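PDB 4DG8: PA1221 from Pseudomonas aeruginosa, which joins an AMP-binding domain of the ANL superfamily to a phosphopantetheine attachment domain and binds adenosine monophosphate. Local coordinates for residues F33-M36 with A37-P41; Q64-D67 with Y68-H72; E71-Q75 with P76-L80; A187-T190 with R191-G195; A217-L220 with E221-A225. All coordinates share one frame; numbering follows the deposited sequence.

Interaction 1 of 5, residues F33-M36 with A37-P41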
loop_
_atom_site.group_PDB
_atom_site.type_symbol
_atom_site.label_atom_id
_atom_site.label_comp_id
_atom_site.label_asym_id
_atom_site.label_seq_id
_atom_site.Cartn_x
_atom_site.Cartn_y
_atom_site.Cartn_z
ATOM N N PHE A 33 -12.406 -2.576 -16.559
ATOM C CA PHE A 33 -11.393 -3.237 -17.362
ATOM C C PHE A 33 -11.971 -3.755 -18.674
ATOM O O PHE A 33 -11.334 -3.641 -19.718
ATOM C CB PHE A 33 -10.665 -4.380 -16.621
ATOM C CG PHE A 33 -9.603 -5.021 -17.461
ATOM C CD1 PHE A 33 -8.317 -4.508 -17.484
ATOM C CD2 PHE A 33 -9.917 -6.063 -18.315
ATOM C CE1 PHE A 33 -7.340 -5.069 -18.318
ATOM C CE2 PHE A 33 -8.951 -6.634 -19.152
ATOM C CZ PHE A 33 -7.660 -6.145 -19.145
ATOM N N SER A 34 -13.171 -4.323 -18.626
ATOM C CA SER A 34 -13.761 -4.864 -19.834
ATOM C C SER A 34 -14.029 -3.756 -20.844
ATOM O O SER A 34 -13.861 -3.946 -22.057
ATOM C CB SER A 34 -15.053 -5.623 -19.512
ATOM O OG SER A 34 -14.748 -6.861 -18.896
ATOM N N GLU A 35 -14.462 -2.606 -20.337
ATOM C CA GLU A 35 -14.714 -1.446 -21.182
ATOM C C GLU A 35 -13.414 -1.055 -21.916
ATOM O O GLU A 35 -13.389 -0.872 -23.144
ATOM C CB GLU A 35 -15.241 -0.290 -20.322
ATOM C CG GLU A 35 -15.544 0.984 -21.090
ATOM C CD GLU A 35 -15.905 2.163 -20.188
ATOM O OE1 GLU A 35 -16.034 1.974 -18.960
ATOM O OE2 GLU A 35 -16.060 3.287 -20.720
ATOM N N MET A 36 -12.338 -0.949 -21.151
ATOM C CA MET A 36 -11.029 -0.598 -21.696
ATOM C C MET A 36 -10.551 -1.618 -22.724
ATOM O O MET A 36 -10.010 -1.244 -23.763
ATOM C CB MET A 36 -9.980 -0.450 -20.575
ATOM C CG MET A 36 -10.223 0.726 -19.614
ATOM S SD MET A 36 -10.149 2.343 -20.405
ATOM C CE MET A 36 -11.880 2.627 -20.811
ATOM N N ALA A 37 -10.762 -2.904 -22.452
ATOM C CA ALA A 37 -10.277 -3.931 -23.374
ATOM C C ALA A 37 -11.078 -3.929 -24.668
ATOM O O ALA A 37 -10.551 -4.271 -25.735
ATOM C CB ALA A 37 -10.303 -5.312 -22.725
ATOM N N ALA A 38 -12.355 -3.549 -24.566
ATOM C CA ALA A 38 -13.212 -3.440 -25.743
ATOM C C ALA A 38 -12.828 -2.228 -26.596
ATOM O O ALA A 38 -12.852 -2.283 -27.829
ATOM C CB ALA A 38 -14.676 -3.347 -25.327
ATOM N N LEU A 39 -12.490 -1.132 -25.922
ATOM C CA LEU A 39 -12.150 0.114 -26.593
ATOM C C LEU A 39 -10.741 0.077 -27.165
ATOM O O LEU A 39 -10.477 0.670 -28.217
ATOM C CB LEU A 39 -12.252 1.289 -25.623
ATOM C CG LEU A 39 -13.380 2.290 -25.848
ATOM C CD1 LEU A 39 -14.679 1.769 -25.236
ATOM C CD2 LEU A 39 -12.998 3.626 -25.237
ATOM N N HIS A 40 -9.839 -0.602 -26.457
ATOM C CA HIS A 40 -8.430 -0.611 -26.832
ATOM C C HIS A 40 -7.826 -2.012 -26.820
ATOM O O HIS A 40 -6.821 -2.240 -26.165
ATOM C CB HIS A 40 -7.636 0.251 -25.849
ATOM C CG HIS A 40 -8.271 1.575 -25.554
ATOM N ND1 HIS A 40 -8.386 2.574 -26.498
ATOM C CD2 HIS A 40 -8.824 2.065 -24.419
ATOM C CE1 HIS A 40 -8.985 3.621 -25.958
ATOM N NE2 HIS A 40 -9.260 3.338 -24.697
ATOM N N PRO A 41 -8.404 -2.940 -27.591
ATOM C CA PRO A 41 -7.904 -4.324 -27.579
ATOM C C PRO A 41 -6.398 -4.425 -27.836
ATOM O O PRO A 41 -5.734 -5.241 -27.200
ATOM C CB PRO A 41 -8.694 -4.992 -28.719
ATOM C CG PRO A 41 -9.186 -3.841 -29.587
ATOM C CD PRO A 41 -9.456 -2.734 -28.603
#

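Interaction 2 of 5, residues Q64-D67 with Y68-H72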
loop_
_atom_site.group_PDB
_atom_site.type_symbol
_atom_site.label_atom_id
_atom_site.label_comp_id
_atom_site.label_asym_id
_atom_site.label_seq_id
_atom_site.Cartn_x
_atom_site.Cartn_y
_atom_site.Cartn_z
ATOM N N GLN A 64 -9.246 -17.321 -19.142
ATOM C CA GLN A 64 -8.897 -18.749 -19.038
ATOM C C GLN A 64 -8.538 -19.194 -17.604
ATOM O O GLN A 64 -9.071 -20.203 -17.057
ATOM C CB GLN A 64 -7.762 -19.088 -20.007
ATOM C CG GLN A 64 -7.412 -20.563 -20.025
ATOM C CD GLN A 64 -6.291 -20.877 -20.988
ATOM O OE1 GLN A 64 -5.902 -20.035 -21.804
ATOM N NE2 GLN A 64 -5.758 -22.090 -20.897
ATOM N N LEU A 65 -7.644 -18.427 -16.980
ATOM C CA LEU A 65 -7.300 -18.694 -15.591
ATOM C C LEU A 65 -8.557 -18.639 -14.706
ATOM O O LEU A 65 -8.722 -19.437 -13.779
ATOM C CB LEU A 65 -6.238 -17.708 -15.100
ATOM C CG LEU A 65 -5.831 -17.871 -13.634
ATOM C CD1 LEU A 65 -5.431 -19.315 -13.364
ATOM C CD2 LEU A 65 -4.675 -16.916 -13.296
ATOM N N SER A 66 -9.445 -17.695 -15.001
ATOM C CA SER A 66 -10.680 -17.562 -14.242
ATOM C C SER A 66 -11.526 -18.812 -14.424
ATOM O O SER A 66 -12.248 -19.209 -13.515
ATOM C CB SER A 66 -11.456 -16.299 -14.638
ATOM O OG SER A 66 -12.747 -16.275 -14.036
ATOM N N ASP A 67 -11.434 -19.436 -15.595
ATOM C CA ASP A 67 -12.150 -20.679 -15.822
ATOM C C ASP A 67 -11.668 -21.720 -14.820
ATOM O O ASP A 67 -12.469 -22.436 -14.193
ATOM C CB ASP A 67 -11.930 -21.189 -17.241
ATOM C CG ASP A 67 -12.677 -20.390 -18.268
ATOM O OD1 ASP A 67 -13.663 -19.724 -17.890
ATOM O OD2 ASP A 67 -12.282 -20.443 -19.458
ATOM N N TYR A 68 -10.349 -21.795 -14.662
ATOM C CA TYR A 68 -9.788 -22.693 -13.640
ATOM C C TYR A 68 -10.236 -22.347 -12.177
ATOM O O TYR A 68 -10.694 -23.221 -11.389
ATOM C CB TYR A 68 -8.260 -22.719 -13.790
ATOM C CG TYR A 68 -7.530 -23.375 -12.642
ATOM C CD1 TYR A 68 -7.217 -24.729 -12.669
ATOM C CD2 TYR A 68 -7.151 -22.630 -11.528
ATOM C CE1 TYR A 68 -6.547 -25.322 -11.620
ATOM C CE2 TYR A 68 -6.487 -23.207 -10.476
ATOM C CZ TYR A 68 -6.183 -24.555 -10.521
ATOM O OH TYR A 68 -5.519 -25.126 -9.454
ATOM N N LEU A 69 -10.125 -21.069 -11.819
ATOM C CA LEU A 69 -10.510 -20.630 -10.484
ATOM C C LEU A 69 -11.979 -20.953 -10.190
ATOM O O LEU A 69 -12.326 -21.416 -9.101
ATOM C CB LEU A 69 -10.271 -19.127 -10.319
ATOM C CG LEU A 69 -8.841 -18.630 -10.526
ATOM C CD1 LEU A 69 -8.758 -17.131 -10.204
ATOM C CD2 LEU A 69 -7.871 -19.440 -9.656
ATOM N N LEU A 70 -12.845 -20.689 -11.158
ATOM C CA LEU A 70 -14.263 -20.941 -10.971
ATOM C C LEU A 70 -14.529 -22.429 -10.875
ATOM O O LEU A 70 -15.436 -22.849 -10.165
ATOM C CB LEU A 70 -15.084 -20.319 -12.097
ATOM C CG LEU A 70 -15.156 -18.805 -11.924
ATOM C CD1 LEU A 70 -15.764 -18.114 -13.132
ATOM C CD2 LEU A 70 -15.881 -18.437 -10.621
ATOM N N GLU A 71 -13.738 -23.227 -11.592
ATOM C CA GLU A 71 -13.888 -24.672 -11.473
ATOM C C GLU A 71 -13.617 -25.135 -10.038
ATOM O O GLU A 71 -14.346 -25.971 -9.508
ATOM C CB GLU A 71 -13.001 -25.432 -12.457
ATOM C CG GLU A 71 -13.012 -26.929 -12.174
ATOM C CD GLU A 71 -12.295 -27.748 -13.231
ATOM O OE1 GLU A 71 -11.166 -27.367 -13.630
ATOM O OE2 GLU A 71 -12.869 -28.781 -13.654
ATOM N N HIS A 72 -12.579 -24.592 -9.409
ATOM C CA HIS A 72 -12.320 -24.917 -7.999
ATOM C C HIS A 72 -13.255 -24.182 -7.022
ATOM O O HIS A 72 -13.678 -24.748 -6.024
ATOM C CB HIS A 72 -10.868 -24.620 -7.615
ATOM C CG HIS A 72 -9.863 -25.457 -8.340
ATOM N ND1 HIS A 72 -9.965 -25.750 -9.683
ATOM C CD2 HIS A 72 -8.720 -26.045 -7.912
ATOM C CE1 HIS A 72 -8.935 -26.490 -10.050
ATOM N NE2 HIS A 72 -8.163 -26.683 -8.995
#

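Interaction 3 of 5, residues E71-Q75 with P76-L80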
loop_
_atom_site.group_PDB
_atom_site.type_symbol
_atom_site.label_atom_id
_atom_site.label_comp_id
_atom_site.label_asym_id
_atom_site.label_seq_id
_atom_site.Cartn_x
_atom_site.Cartn_y
_atom_site.Cartn_z
ATOM N N GLU A 71 -13.738 -23.227 -11.592
ATOM C CA GLU A 71 -13.888 -24.672 -11.473
ATOM C C GLU A 71 -13.617 -25.135 -10.038
ATOM O O GLU A 71 -14.346 -25.971 -9.508
ATOM C CB GLU A 71 -13.001 -25.432 -12.457
ATOM C CG GLU A 71 -13.012 -26.929 -12.174
ATOM C CD GLU A 71 -12.295 -27.748 -13.231
ATOM O OE1 GLU A 71 -11.166 -27.367 -13.630
ATOM O OE2 GLU A 71 -12.869 -28.781 -13.654
ATOM N N HIS A 72 -12.579 -24.592 -9.409
ATOM C CA HIS A 72 -12.320 -24.917 -7.999
ATOM C C HIS A 72 -13.255 -24.182 -7.022
ATOM O O HIS A 72 -13.678 -24.748 -6.024
ATOM C CB HIS A 72 -10.868 -24.620 -7.615
ATOM C CG HIS A 72 -9.863 -25.457 -8.340
ATOM N ND1 HIS A 72 -9.965 -25.750 -9.683
ATOM C CD2 HIS A 72 -8.720 -26.045 -7.912
ATOM C CE1 HIS A 72 -8.935 -26.490 -10.050
ATOM N NE2 HIS A 72 -8.163 -26.683 -8.995
ATOM N N TYR A 73 -13.554 -22.916 -7.298
ATOM C CA TYR A 73 -14.393 -22.120 -6.398
ATOM C C TYR A 73 -15.539 -21.454 -7.168
ATOM O O TYR A 73 -15.443 -20.298 -7.560
ATOM C CB TYR A 73 -13.532 -21.101 -5.617
ATOM C CG TYR A 73 -12.410 -21.796 -4.874
ATOM C CD1 TYR A 73 -12.647 -22.433 -3.660
ATOM C CD2 TYR A 73 -11.124 -21.866 -5.410
ATOM C CE1 TYR A 73 -11.652 -23.096 -2.992
ATOM C CE2 TYR A 73 -10.110 -22.541 -4.750
ATOM C CZ TYR A 73 -10.379 -23.155 -3.541
ATOM O OH TYR A 73 -9.382 -23.829 -2.863
ATOM N N PRO A 74 -16.630 -22.206 -7.395
ATOM C CA PRO A 74 -17.722 -21.761 -8.269
ATOM C C PRO A 74 -18.587 -20.617 -7.707
ATOM O O PRO A 74 -19.253 -19.925 -8.485
ATOM C CB PRO A 74 -18.549 -23.037 -8.476
ATOM C CG PRO A 74 -18.264 -23.878 -7.258
ATOM C CD PRO A 74 -16.849 -23.563 -6.859
ATOM N N GLN A 75 -18.604 -20.445 -6.388
ATOM C CA GLN A 75 -19.363 -19.355 -5.762
ATOM C C GLN A 75 -18.423 -18.225 -5.352
ATOM O O GLN A 75 -17.411 -18.459 -4.684
ATOM C CB GLN A 75 -20.132 -19.833 -4.532
ATOM C CG GLN A 75 -21.173 -20.907 -4.820
ATOM C CD GLN A 75 -21.902 -21.341 -3.564
ATOM O OE1 GLN A 75 -21.276 -21.630 -2.535
ATOM N NE2 GLN A 75 -23.237 -21.382 -3.633
ATOM N N PRO A 76 -18.763 -16.994 -5.749
ATOM C CA PRO A 76 -17.894 -15.828 -5.541
ATOM C C PRO A 76 -17.667 -15.528 -4.055
ATOM O O PRO A 76 -18.510 -15.864 -3.220
ATOM C CB PRO A 76 -18.677 -14.679 -6.207
ATOM C CG PRO A 76 -20.118 -15.132 -6.221
ATOM C CD PRO A 76 -20.071 -16.641 -6.339
ATOM N N GLY A 77 -16.569 -14.840 -3.747
ATOM C CA GLY A 77 -16.286 -14.418 -2.388
ATOM C C GLY A 77 -15.156 -15.112 -1.645
ATOM O O GLY A 77 -14.984 -14.914 -0.431
ATOM N N VAL A 78 -14.349 -15.898 -2.348
ATOM C CA VAL A 78 -13.217 -16.520 -1.667
ATOM C C VAL A 78 -11.921 -15.729 -1.804
ATOM O O VAL A 78 -11.697 -15.033 -2.801
ATOM C CB VAL A 78 -12.989 -18.003 -2.061
ATOM C CG1 VAL A 78 -14.319 -18.737 -2.090
ATOM C CG2 VAL A 78 -12.280 -18.110 -3.396
ATOM N N CYS A 79 -11.102 -15.808 -0.755
ATOM C CA CYS A 79 -9.758 -15.248 -0.762
ATOM C C CYS A 79 -8.760 -16.167 -1.493
ATOM O O CYS A 79 -8.683 -17.363 -1.225
ATOM C CB CYS A 79 -9.269 -14.991 0.679
ATOM S SG CYS A 79 -7.624 -14.259 0.743
ATOM N N LEU A 80 -7.990 -15.586 -2.407
ATOM C CA LEU A 80 -7.008 -16.340 -3.164
ATOM C C LEU A 80 -5.658 -15.640 -3.111
ATOM O O LEU A 80 -5.561 -14.415 -3.320
ATOM C CB LEU A 80 -7.473 -16.511 -4.610
ATOM C CG LEU A 80 -8.731 -17.359 -4.817
ATOM C CD1 LEU A 80 -9.161 -17.270 -6.285
ATOM C CD2 LEU A 80 -8.460 -18.796 -4.415
#

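Interaction 4 of 5, residues A187-T190 with R191-G195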
loop_
_atom_site.group_PDB
_atom_site.type_symbol
_atom_site.label_atom_id
_atom_site.label_comp_id
_atom_site.label_asym_id
_atom_site.label_seq_id
_atom_site.Cartn_x
_atom_site.Cartn_y
_atom_site.Cartn_z
ATOM N N ALA A 187 -15.218 -0.970 -5.611
ATOM C CA ALA A 187 -15.468 0.472 -5.606
ATOM C C ALA A 187 -14.299 1.303 -5.098
ATOM O O ALA A 187 -14.059 2.390 -5.608
ATOM C CB ALA A 187 -16.723 0.807 -4.802
ATOM N N GLY A 188 -13.595 0.825 -4.077
ATOM C CA GLY A 188 -12.477 1.580 -3.530
ATOM C C GLY A 188 -11.417 1.766 -4.604
ATOM O O GLY A 188 -10.800 2.845 -4.751
ATOM N N ILE A 189 -11.234 0.710 -5.394
ATOM C CA ILE A 189 -10.280 0.741 -6.501
ATOM C C ILE A 189 -10.707 1.625 -7.669
ATOM O O ILE A 189 -9.895 2.435 -8.159
ATOM C CB ILE A 189 -10.006 -0.676 -7.055
ATOM C CG1 ILE A 189 -9.420 -1.566 -5.957
ATOM C CG2 ILE A 189 -9.043 -0.585 -8.224
ATOM C CD1 ILE A 189 -9.180 -3.004 -6.397
ATOM N N THR A 190 -11.951 1.460 -8.140
ATOM C CA THR A 190 -12.392 2.241 -9.301
ATOM C C THR A 190 -12.573 3.720 -8.923
ATOM O O THR A 190 -12.307 4.598 -9.739
ATOM C CB THR A 190 -13.672 1.677 -9.999
ATOM O OG1 THR A 190 -14.761 1.666 -9.076
ATOM C CG2 THR A 190 -13.432 0.244 -10.527
ATOM N N ARG A 191 -12.977 3.999 -7.682
ATOM C CA ARG A 191 -13.066 5.389 -7.222
ATOM C C ARG A 191 -11.661 5.978 -7.147
ATOM O O ARG A 191 -11.457 7.136 -7.519
ATOM C CB ARG A 191 -13.827 5.543 -5.892
ATOM C CG ARG A 191 -12.991 5.320 -4.591
ATOM C CD ARG A 191 -12.187 6.590 -4.273
ATOM N NE ARG A 191 -11.810 6.758 -2.867
ATOM C CZ ARG A 191 -10.807 6.109 -2.270
ATOM N NH1 ARG A 191 -10.095 5.197 -2.931
ATOM N NH2 ARG A 191 -10.530 6.349 -0.997
ATOM N N LEU A 192 -10.694 5.178 -6.698
ATOM C CA LEU A 192 -9.314 5.649 -6.663
ATOM C C LEU A 192 -8.809 6.042 -8.057
ATOM O O LEU A 192 -8.140 7.077 -8.222
ATOM C CB LEU A 192 -8.372 4.570 -6.064
ATOM C CG LEU A 192 -6.862 4.901 -6.126
ATOM C CD1 LEU A 192 -6.550 6.124 -5.255
ATOM C CD2 LEU A 192 -5.985 3.709 -5.741
ATOM N N CYS A 193 -9.087 5.193 -9.049
ATOM C CA CYS A 193 -8.419 5.331 -10.352
ATOM C C CYS A 193 -9.098 6.174 -11.436
ATOM O O CYS A 193 -8.449 6.548 -12.413
ATOM C CB CYS A 193 -8.093 3.944 -10.924
ATOM S SG CYS A 193 -7.111 2.904 -9.812
ATOM N N LEU A 194 -10.375 6.495 -11.261
ATOM C CA LEU A 194 -11.149 7.134 -12.324
ATOM C C LEU A 194 -11.560 8.575 -11.989
ATOM O O LEU A 194 -11.957 8.872 -10.859
ATOM C CB LEU A 194 -12.416 6.315 -12.643
ATOM C CG LEU A 194 -12.351 4.836 -13.058
ATOM C CD1 LEU A 194 -13.733 4.406 -13.577
ATOM C CD2 LEU A 194 -11.278 4.563 -14.113
ATOM N N GLY A 195 -11.487 9.460 -12.982
ATOM C CA GLY A 195 -11.958 10.825 -12.832
ATOM C C GLY A 195 -11.134 11.685 -11.881
ATOM O O GLY A 195 -11.631 12.657 -11.302
#

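Interaction 5 of 5, residues A217-L220 with E221-A225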
loop_
_atom_site.group_PDB
_atom_site.type_symbol
_atom_site.label_atom_id
_atom_site.label_comp_id
_atom_site.label_asym_id
_atom_site.label_seq_id
_atom_site.Cartn_x
_atom_site.Cartn_y
_atom_site.Cartn_z
ATOM N N ALA A 217 -0.208 0.844 -2.399
ATOM C CA ALA A 217 0.344 1.694 -3.454
ATOM C C ALA A 217 0.235 0.951 -4.792
ATOM O O ALA A 217 0.009 1.549 -5.860
ATOM C CB ALA A 217 1.820 2.075 -3.157
ATOM N N ALA A 218 0.392 -0.365 -4.711
ATOM C CA ALA A 218 0.242 -1.237 -5.865
ATOM C C ALA A 218 -1.100 -1.042 -6.549
ATOM O O ALA A 218 -1.188 -1.092 -7.776
ATOM C CB ALA A 218 0.431 -2.712 -5.471
ATOM N N THR A 219 -2.147 -0.834 -5.759
ATOM C CA THR A 219 -3.476 -0.633 -6.330
ATOM C C THR A 219 -3.463 0.503 -7.344
ATOM O O THR A 219 -4.082 0.420 -8.424
ATOM C CB THR A 219 -4.495 -0.297 -5.238
ATOM O OG1 THR A 219 -4.445 -1.314 -4.228
ATOM C CG2 THR A 219 -5.898 -0.217 -5.827
ATOM N N LEU A 220 -2.765 1.579 -6.990
ATOM C CA LEU A 220 -2.638 2.704 -7.911
ATOM C C LEU A 220 -1.752 2.337 -9.112
ATOM O O LEU A 220 -2.089 2.633 -10.268
ATOM C CB LEU A 220 -2.044 3.917 -7.194
ATOM C CG LEU A 220 -1.712 5.092 -8.113
ATOM C CD1 LEU A 220 -2.997 5.633 -8.755
ATOM C CD2 LEU A 220 -0.993 6.166 -7.318
ATOM N N GLU A 221 -0.599 1.735 -8.837
ATOM C CA GLU A 221 0.331 1.447 -9.937
ATOM C C GLU A 221 -0.280 0.556 -11.023
ATOM O O GLU A 221 -0.090 0.778 -12.219
ATOM C CB GLU A 221 1.612 0.823 -9.402
ATOM C CG GLU A 221 2.399 1.778 -8.508
ATOM C CD GLU A 221 3.549 1.102 -7.802
ATOM O OE1 GLU A 221 3.849 -0.076 -8.113
ATOM O OE2 GLU A 221 4.153 1.763 -6.937
ATOM N N ILE A 222 -1.011 -0.457 -10.590
ATOM C CA ILE A 222 -1.588 -1.429 -11.499
ATOM C C ILE A 222 -2.893 -0.934 -12.089
ATOM O O ILE A 222 -3.010 -0.755 -13.311
ATOM C CB ILE A 222 -1.767 -2.780 -10.801
ATOM C CG1 ILE A 222 -0.383 -3.311 -10.403
ATOM C CG2 ILE A 222 -2.524 -3.771 -11.711
ATOM C CD1 ILE A 222 -0.404 -4.432 -9.333
ATOM N N TRP A 223 -3.883 -0.700 -11.226
ATOM C CA TRP A 223 -5.202 -0.360 -11.732
ATOM C C TRP A 223 -5.283 1.063 -12.291
ATOM O O TRP A 223 -6.105 1.345 -13.149
ATOM C CB TRP A 223 -6.270 -0.643 -10.671
ATOM C CG TRP A 223 -6.206 -2.084 -10.267
ATOM C CD1 TRP A 223 -5.769 -2.588 -9.076
ATOM C CD2 TRP A 223 -6.516 -3.213 -11.093
ATOM N NE1 TRP A 223 -5.811 -3.968 -9.101
ATOM C CE2 TRP A 223 -6.259 -4.378 -10.328
ATOM C CE3 TRP A 223 -6.985 -3.356 -12.407
ATOM C CZ2 TRP A 223 -6.487 -5.676 -10.824
ATOM C CZ3 TRP A 223 -7.205 -4.649 -12.907
ATOM C CH2 TRP A 223 -6.963 -5.786 -12.110
ATOM N N GLY A 224 -4.422 1.959 -11.822
ATOM C CA GLY A 224 -4.371 3.278 -12.430
ATOM C C GLY A 224 -4.074 3.205 -13.930
ATOM O O GLY A 224 -4.637 3.960 -14.722
ATOM N N ALA A 225 -3.159 2.321 -14.317
ATOM C CA ALA A 225 -2.937 2.022 -15.733
ATOM C C ALA A 225 -4.089 1.278 -16.377
ATOM O O ALA A 225 -4.705 1.769 -17.339
ATOM C CB ALA A 225 -1.667 1.191 -15.906
#

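Interaction 1 of 5, residues F33-M36 with A37-P41
The C-terminal turns of helix 29-39 bring F33 next to A37 and M36 next to H40, each pair one helical turn apart. Four backbone bonds carry the helix to its end, running from A37 N to F33 O, A38 N to S34 O, L39 N to E35 O and H40 N to M36 O. The last is 2.8 Å long, although H40 itself has already left helical backbone angles. P41, whose nitrogen carries no hydrogen, follows where the helix has stopped and a helical N-H is no longer needed.

F33 has its CG anti to the backbone N (chi1 -179°), which swings the ring along the helix until CE2 lies 4.0 Å from CB of A37, approached obliquely. The small methyl of A37 leaves room for helix 55-72: L59 packs against both residues, and the F33 ring also meets Y55 and L58. M36 is folded rather than extended, bent at chi2 and chi3, and its SD sits at the edge of the H40 imidazole, 5.2 Å from the ring centroid, a Met-aromatic contact. CB of L39 lies 3.7 Å above the same ring, over its centre.

On the outer side the aliphatic CG of E35 is 4.3 Å from CD1 of L39, while its carboxylate reaches weakly toward R32. S34 turns its OG back to the carbonyl of V30, a common use of serine within a helix. F33, M36 and A37 face helix 55-72 while E35, A38 and L39 are exposed, consistent with the C-terminal end of a surface helix.

Interaction 2 of 5, residues Q64-D67 with Y68-H72
Both L65 and Y68 hold CG anti to the backbone N (chi1 178° and 168°), and the two side chains leave the helix so that they cross obliquely, with CD1 of L65 4.2 Å from CD2 of Y68. L69 takes the other common helical choice, CG beside its own backbone N, and its CG comes 4.4 Å from CG of L65. On this side L65 packs on C93 and A96, and L69 on I97, of helix 88-99.

The backbone runs regularly beneath them; the bond from L69 N to L65 O, 2.9 Å, lies in the carbonyl plane. The hydroxyl of S66 is satisfied by a hydrogen bond with that of S100, while CD1 of L70 lies alongside, 3.6 Å from S66 OG. D67 is buried; its OD1 accepts R158 in a salt bridge and the backbone N of S155, partners that probably favour the ionised form.

At the far end, ND1 of H72 lies over the rim of one face of the Y68 ring, 3.9 Å above the plane, with the two rings inclined at about 45°; ND1 also makes a weak bond to Y68 O. Apolar side chains against a neighbouring helix, with polar residues used to fasten a loop, are typical of an amphipathic helix flanking the sheet of an alpha/beta domain.

Interaction 3 of 5, residues E71-Q75 with P76-L80
Y73, the first residue to leave helical backbone angles after helix 55-72, turns its side chain back across the loop to V78 and L80. The course of the backbone sets its CB 3.9 Å from CG2 of V78, the two side chains crossing at about a right angle. CG stands beside the backbone N (chi1 -55°), which directs the ring so that CE2 comes 4.1 Å from CD2 of L80, approached obliquely. A large flat ring thus spans two residues that point the same way from an extended chain.

P74 comes next and stiffens the bend, its O 4.0 Å from CD of P76. Q75 sends its amide outward from the loop, whereas its backbone O turns inward, 4.0 Å from CG1 of V78. The second proline, P76, restricts the chain again, and G77 then adopts phi 109°, where a side chain would press on the preceding carbonyl.

H102 stitches the loop from inside, one imidazole nitrogen bonded to Y73 O and the other to V78 N. Beyond it the chain enters strand 79-83, which runs between strands 103-106 and 125-130, with Y73 and V78 packing on R126 of the latter.

Interaction 4 of 5, residues A187-T190 with R191-G195
R191 curls back over G188 in the short helix 186-193, part of the alpha/beta AMP-binding domain, while L194 leaves it at the C-terminal end. The buried part is close-packed. R191 folds at chi1 and chi2 (84° and 80°), which carries its chain past the carbonyls of A187 and G188 and lets NH1 make a weak bond to G188 O, 3.1 Å. That oxygen also accepts L192 N, so one carbonyl receives two donors. The guanidinium is more fully engaged by N314 O, T315 O and the hydroxyl of T342, which tie the helix to distant parts of the chain and give the buried N-H groups acceptors.

On another side I189 places CG2 4.3 Å from SG of C193, two compact groups pressed on W223 of helix 217-226. T190 OG1 bonds to P27 O, so this buried hydroxyl has an acceptor.

The solvent side is looser. Here the backbone unwinds toward exposed G195, whose positive phi suits glycine. C193 N still bonds I189 O at 3.0 Å but shares itself weakly with T190 O, which also takes L194 N weakly at 3.1 Å, with CG of L194 resting 3.3 Å from the same T190 oxygen.

Interaction 5 of 5, residues A217-L220 with E221-A225
A217 and E221 are joined by a backbone bond in buried helix 217-226, E221 N to A217 O being 3.0 Å and nearly straight at 163°. I222 N follows with a 2.9 Å bond to A218 O. Further on the geometry shifts: W223 N reaches T219 O and G224 N reaches L220 O, but both donors sit well above the carbonyl planes, the second 40° out of the plane of the L220 carbonyl. The four acceptors are nonetheless all used. The O of G224 is in turn taken by ND2 of N228.

The polar side-chain ends find partners outside the helix. E221 stays extended beyond CG, with CG passing 3.6 Å from A217 O, and its carboxylate receives the backbone N of N210 at OE1 and pairs with the hydroxyl of S211 at OE2. These two hydrogen bonds fix the rotation of the carboxylate. T219 OG1 bonds to the hydroxyl of Y168, and NE1 of W223 to that of Y104, so a threonine and a tryptophan can be buried without stranding a polar atom.

Their apolar parts pack on each other. CG2 of T219 is 4.0 Å from CD1 of W223, at an oblique crossing, and the indole turns an edge to T219 O. CG2 of I222 lies 4.0 Å above one face of the indole of W223, while CD1 of I222 is 4.3 Å from CB of A218. A218 meets Y86, while I222 packs on I91 and L94 of helix 88-99. Such a buried helix, linking parallel strands 206-209 and 231-234, is typical of a beta-alpha-beta unit.

How the interactions relate
The chain first ends helix 29-39 in interaction 1, then runs along helix 55-72, on which that helix packs. Interaction 2 lies near the end of helix 55-72 and shares E71 and H72 with interaction 3, which closes the loop into strand 79-83; L69 CD1 and L80 CD1 touch at 3.9 Å across the two. After a long gap in sequence come interactions 4 and 5, on helices 186-193 and 217-226. These pack together, I189 and C193 against T219, W223 and G224. Apart from the overlap of interactions 2 and 3, the contacts follow in series; none nests or crosses. Interaction 1 comes within about 5 Å (nearest atoms) of interaction 5 without touching it.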